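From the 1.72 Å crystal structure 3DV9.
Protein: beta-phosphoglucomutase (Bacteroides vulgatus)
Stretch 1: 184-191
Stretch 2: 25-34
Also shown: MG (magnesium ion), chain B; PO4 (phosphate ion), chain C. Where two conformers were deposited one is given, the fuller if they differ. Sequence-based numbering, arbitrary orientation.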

ATOM      1  N   GLU A 184      10.589   7.517 -12.243  1.00 19.84           N
ATOM      2  CA  GLU A 184      10.552   8.793 -11.502  1.00 20.81           C
ATOM      3  C   GLU A 184       9.866   8.647 -10.145  1.00 20.20           C
ATOM      4  O   GLU A 184       9.603   9.637  -9.462  1.00 18.99           O
ATOM      5  CB  GLU A 184       9.851   9.894 -12.328  1.00 21.23           C
ATOM      6  CG  GLU A 184      10.617  10.277 -13.600  1.00 21.67           C
ATOM      7  CD  GLU A 184       9.844  11.226 -14.531  1.00 23.31           C
ATOM      8  OE1 GLU A 184       8.594  11.318 -14.434  1.00 23.58           O
ATOM      9  OE2 GLU A 184      10.510  11.859 -15.375  1.00 25.52           O
ATOM     10  N   ALA A 185       9.484   7.416  -9.805  1.00 20.29           N
ATOM     11  CA  ALA A 185       8.724   7.165  -8.584  1.00 20.29           C
ATOM     12  C   ALA A 185       9.277   5.994  -7.749  1.00 20.01           C
ATOM     13  O   ALA A 185      10.068   5.172  -8.241  1.00 19.10           O
ATOM     14  CB  ALA A 185       7.236   6.936  -8.920  1.00 19.58           C
ATOM     15  N   LEU A 186       8.887   5.990  -6.461  1.00 19.32           N
ATOM     16  CA  LEU A 186       9.071   4.844  -5.559  0.60 19.30           C
ATOM     17  C   LEU A 186       7.679   4.420  -5.061  1.00 18.41           C
ATOM     18  O   LEU A 186       6.807   5.257  -4.871  1.00 18.67           O
ATOM     19  CB  LEU A 186       9.887   5.259  -4.319  0.60 20.14           C
ATOM     20  CG  LEU A 186      11.410   5.383  -4.303  0.60 22.27           C
ATOM     21  CD1 LEU A 186      11.936   6.101  -5.482  0.60 25.34           C
ATOM     22  CD2 LEU A 186      11.881   6.012  -2.989  0.60 19.62           C
ATOM     23  N   VAL A 187       7.482   3.124  -4.843  1.00 17.52           N
ATOM     24  CA  VAL A 187       6.275   2.636  -4.182  1.00 16.73           C
ATOM     25  C   VAL A 187       6.688   2.214  -2.767  1.00 17.61           C
ATOM     26  O   VAL A 187       7.683   1.524  -2.592  1.00 17.68           O
ATOM     27  CB  VAL A 187       5.651   1.438  -4.938  1.00 16.60           C
ATOM     28  CG1 VAL A 187       4.601   0.703  -4.060  1.00 17.75           C
ATOM     29  CG2 VAL A 187       5.036   1.906  -6.277  1.00 18.00           C
ATOM     30  N   ILE A 188       5.933   2.675  -1.786  1.00 15.89           N
ATOM     31  CA  ILE A 188       6.171   2.272  -0.362  1.00 17.25           C
ATOM     32  C   ILE A 188       4.985   1.418   0.072  1.00 17.21           C
ATOM     33  O   ILE A 188       3.871   1.921   0.251  1.00 17.19           O
ATOM     34  CB  ILE A 188       6.324   3.500   0.553  1.00 16.68           C
ATOM     35  CG1 ILE A 188       7.285   4.544  -0.047  1.00 18.97           C
ATOM     36  CG2 ILE A 188       6.766   3.042   1.972  1.00 16.68           C
ATOM     37  CD1 ILE A 188       8.697   3.962  -0.316  1.00 17.10           C
ATOM     38  N   GLU A 189       5.247   0.118   0.259  1.00 17.10           N
ATOM     39  CA  GLU A 189       4.206  -0.878   0.496  1.00 17.05           C
ATOM     40  C   GLU A 189       4.507  -1.740   1.726  1.00 17.19           C
ATOM     41  O   GLU A 189       5.688  -1.952   2.062  1.00 18.05           O
ATOM     42  CB  GLU A 189       4.044  -1.751  -0.753  1.00 18.96           C
ATOM     43  CG  GLU A 189       2.923  -1.197  -1.627  1.00 18.12           C
ATOM     44  CD  GLU A 189       1.488  -1.532  -1.064  1.00 21.01           C
ATOM     45  OE1 GLU A 189       1.357  -2.094   0.069  1.00 19.57           O
ATOM     46  OE2 GLU A 189       0.488  -1.214  -1.754  1.00 22.51           O
ATOM     47  N   ASN A 190       3.453  -2.309   2.334  1.00 17.41           N
ATOM     48  CA  ASN A 190       3.683  -3.173   3.523  1.00 17.08           C
ATOM     49  C   ASN A 190       3.063  -4.567   3.378  1.00 17.89           C
ATOM     50  O   ASN A 190       3.204  -5.371   4.293  1.00 18.43           O
ATOM     51  CB  ASN A 190       3.102  -2.521   4.790  1.00 16.89           C
ATOM     52  CG  ASN A 190       1.580  -2.459   4.742  1.00 18.85           C
ATOM     53  OD1 ASN A 190       1.010  -2.041   3.741  1.00 20.57           O
ATOM     54  ND2 ASN A 190       0.928  -2.963   5.761  1.00 20.35           N
ATOM     55  N   ALA A 191       2.384  -4.836   2.258  1.00 18.77           N
ATOM     56  CA  ALA A 191       1.647  -6.099   2.112  1.00 18.95           C
ATOM     57  C   ALA A 191       2.049  -6.825   0.820  1.00 18.11           C
ATOM     58  O   ALA A 191       2.424  -6.181  -0.135  1.00 19.11           O
ATOM     59  CB  ALA A 191       0.171  -5.827   2.093  1.00 19.29           C
TER
HETATM   60 MG    MG B 301      -1.203  -1.720   3.287  1.00 15.35          MG
HETATM   61  P   PO4 C 302      -4.092  -0.547   1.729  0.60 21.61           P
HETATM   62  O1  PO4 C 302      -3.931   0.955   1.854  0.60 21.89           O
HETATM   63  O2  PO4 C 302      -3.089  -1.272   2.583  0.60 22.69           O
HETATM   64  O3  PO4 C 302      -3.932  -0.985   0.271  0.60 23.70           O
HETATM   65  O4  PO4 C 302      -5.487  -0.997   2.144  0.60 19.22           O
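Stretch 2 25-34: AVLFDMDGVL

Ile188 forms the apolar centre of the contact. Its CG1 packs 3.6 Å from Val26 CG1 and lies over one face of the Phe28 ring, 4.2 Å from CG1 to the ring centroid and 20° off the ring normal, a CH-pi arrangement; its CG2 reaches Val33 CG1 at 4.0 Å. Leu186 extends the same face of the sheet, with its CB 4.2 Å from Val26 CG1. On the other face the packing is looser: Ala185 CB lies 4.3 Å from both Ala25 CB and Leu27 CD2, and Val187 CG2 is 4.4 Å from Leu27 CB.

These side chains are held in register by two extended strands, 185-189 and a strand beginning at Ala25, which run parallel with a signed crossing angle of -18° and approach to 4.7 Å between axes. Ala185, Leu186, Val187 and Ile188 pair in order with Ala25, Val26, Leu27 and Phe28, at CA-CA separations of 4.7 to 4.9 Å. As is usual for parallel strands, the hydrogen bonds alternate in direction: Ala25 N to Glu184 O (3.0 Å), Leu186 N to Ala25 O (3.2 Å), Leu27 N to Leu186 O (2.8 Å), Ile188 N to Leu27 O (2.9 Å) and Asp29 N to Ile188 O (3.0 Å).

Beyond this ladder the chain of stretch 2 turns, and Val33 N and Leu34 N both donate to Met30 O, at 3.1 and 2.9 Å. Gly32 lies against Asn190, its CA 3.5 Å from ND2; a CB here would clash with that nitrogen. The polar edge is organised by magnesium, which draws together Asp29 OD2 (2.1 Å), Asp31 O (2.3 Å) and Asn190 OD1 (2.3 Å). Asn190 OD1 and Asp29 OD2 are consequently only 2.9 Å apart, as shared ligands of the metal rather than hydrogen-bonding partners.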

ATOM      1  N   ALA A  25       8.600  11.541  -7.364  1.00 18.14           N
ATOM      2  CA  ALA A  25       7.377  11.206  -6.636  1.00 18.23           C
ATOM      3  C   ALA A  25       7.593   9.994  -5.734  1.00 18.48           C
ATOM      4  O   ALA A  25       8.372   9.088  -6.053  1.00 19.14           O
ATOM      5  CB  ALA A  25       6.225  10.882  -7.670  1.00 18.51           C
ATOM      6  N   VAL A  26       6.843   9.954  -4.637  1.00 18.02           N
ATOM      7  CA  VAL A  26       6.878   8.805  -3.715  1.00 17.68           C
ATOM      8  C   VAL A  26       5.425   8.435  -3.434  1.00 18.33           C
ATOM      9  O   VAL A  26       4.653   9.239  -2.896  1.00 17.90           O
ATOM     10  CB  VAL A  26       7.674   9.066  -2.388  1.00 17.73           C
ATOM     11  CG1 VAL A  26       7.814   7.733  -1.562  1.00 17.84           C
ATOM     12  CG2 VAL A  26       9.071   9.652  -2.668  1.00 18.06           C
ATOM     13  N   LEU A  27       5.068   7.218  -3.855  1.00 18.00           N
ATOM     14  CA  LEU A  27       3.698   6.715  -3.836  1.00 18.17           C
ATOM     15  C   LEU A  27       3.528   5.851  -2.620  1.00 18.11           C
ATOM     16  O   LEU A  27       4.092   4.757  -2.550  1.00 18.35           O
ATOM     17  CB  LEU A  27       3.419   5.859  -5.098  1.00 18.18           C
ATOM     18  CG  LEU A  27       3.113   6.641  -6.371  1.00 22.29           C
ATOM     19  CD1 LEU A  27       3.722   8.006  -6.483  1.00 20.26           C
ATOM     20  CD2 LEU A  27       3.309   5.761  -7.647  1.00 19.63           C
ATOM     21  N   PHE A  28       2.769   6.343  -1.641  1.00 15.93           N
ATOM     22  CA  PHE A  28       2.574   5.617  -0.369  1.00 17.20           C
ATOM     23  C   PHE A  28       1.291   4.842  -0.315  1.00 17.30           C
ATOM     24  O   PHE A  28       0.175   5.395  -0.466  1.00 16.71           O
ATOM     25  CB  PHE A  28       2.537   6.596   0.794  1.00 17.56           C
ATOM     26  CG  PHE A  28       3.855   7.183   1.130  1.00 18.72           C
ATOM     27  CD1 PHE A  28       4.617   6.614   2.161  1.00 19.68           C
ATOM     28  CD2 PHE A  28       4.341   8.296   0.447  1.00 17.97           C
ATOM     29  CE1 PHE A  28       5.872   7.148   2.515  1.00 20.02           C
ATOM     30  CE2 PHE A  28       5.610   8.844   0.777  1.00 18.14           C
ATOM     31  CZ  PHE A  28       6.357   8.283   1.820  1.00 16.46           C
ATOM     32  N   ASP A  29       1.416   3.556   0.000  1.00 17.79           N
ATOM     33  CA  ASP A  29       0.233   2.884   0.472  1.00 18.01           C
ATOM     34  C   ASP A  29      -0.323   3.558   1.764  1.00 18.65           C
ATOM     35  O   ASP A  29       0.429   4.210   2.514  1.00 17.75           O
ATOM     36  CB  ASP A  29       0.585   1.424   0.744  1.00 18.86           C
ATOM     37  CG  ASP A  29      -0.563   0.659   1.253  1.00 22.47           C
ATOM     38  OD1 ASP A  29      -1.632   0.722   0.599  1.00 24.48           O
ATOM     39  OD2 ASP A  29      -0.413   0.035   2.318  1.00 25.21           O
HETATM   40  N   MSE A  30      -1.634   3.439   2.032  1.00 17.82           N
HETATM   41  CA  MSE A  30      -2.158   4.028   3.276  1.00 18.38           C
HETATM   42  C   MSE A  30      -2.158   3.102   4.522  1.00 17.92           C
HETATM   43  O   MSE A  30      -1.481   3.344   5.515  1.00 19.12           O
HETATM   44  CB  MSE A  30      -3.561   4.610   3.070  1.00 17.79           C
HETATM   45  CG  MSE A  30      -3.990   5.413   4.310  1.00 17.45           C
HETATM   46 SE   MSE A  30      -5.723   6.215   4.050  0.70 21.30          SE
HETATM   47  CE  MSE A  30      -6.789   4.561   4.086  1.00 22.85           C
ATOM     48  N   ASP A  31      -2.959   2.052   4.469  1.00 17.58           N
ATOM     49  CA  ASP A  31      -3.117   1.168   5.634  1.00 17.71           C
ATOM     50  C   ASP A  31      -1.846   0.378   5.923  1.00 17.71           C
ATOM     51  O   ASP A  31      -1.358  -0.351   5.073  1.00 18.16           O
ATOM     52  CB  ASP A  31      -4.281   0.216   5.400  1.00 18.15           C
ATOM     53  CG  ASP A  31      -5.607   0.942   5.299  1.00 20.01           C
ATOM     54  OD1 ASP A  31      -5.961   1.711   6.205  1.00 19.85           O
ATOM     55  OD2 ASP A  31      -6.290   0.733   4.281  1.00 22.57           O
ATOM     56  N   GLY A  32      -1.346   0.494   7.166  1.00 16.67           N
ATOM     57  CA  GLY A  32      -0.115  -0.183   7.526  1.00 17.64           C
ATOM     58  C   GLY A  32       1.154   0.522   7.076  1.00 19.45           C
ATOM     59  O   GLY A  32       2.251  -0.024   7.229  1.00 20.39           O
ATOM     60  N   VAL A  33       1.015   1.730   6.503  1.00 17.51           N
ATOM     61  CA  VAL A  33       2.199   2.527   6.097  1.00 17.27           C
ATOM     62  C   VAL A  33       2.069   3.930   6.676  1.00 18.17           C
ATOM     63  O   VAL A  33       2.945   4.396   7.426  1.00 19.42           O
ATOM     64  CB  VAL A  33       2.331   2.552   4.540  1.00 17.94           C
ATOM     65  CG1 VAL A  33       3.376   3.610   4.087  1.00 19.66           C
ATOM     66  CG2 VAL A  33       2.676   1.118   4.017  1.00 20.21           C
ATOM     67  N   LEU A  34       0.974   4.610   6.316  1.00 17.85           N
ATOM     68  CA  LEU A  34       0.609   5.919   6.913  1.00 17.71           C
ATOM     69  C   LEU A  34      -0.097   5.817   8.264  1.00 18.44           C
ATOM     70  O   LEU A  34       0.242   6.559   9.191  1.00 18.92           O
ATOM     71  CB  LEU A  34      -0.186   6.778   5.917  1.00 17.97           C
ATOM     72  CG  LEU A  34       0.552   7.008   4.585  1.00 18.06           C
ATOM     73  CD1 LEU A  34      -0.391   7.862   3.729  1.00 20.49           C
ATOM     74  CD2 LEU A  34       1.921   7.713   4.782  1.00 16.70           C
TER
HETATM   75  O   HOH W   1      -3.023  -1.703   2.230  0.40 22.55           O
HETATM   76  O   HOH W   2      -0.876  -2.808   1.174  1.00 20.62           O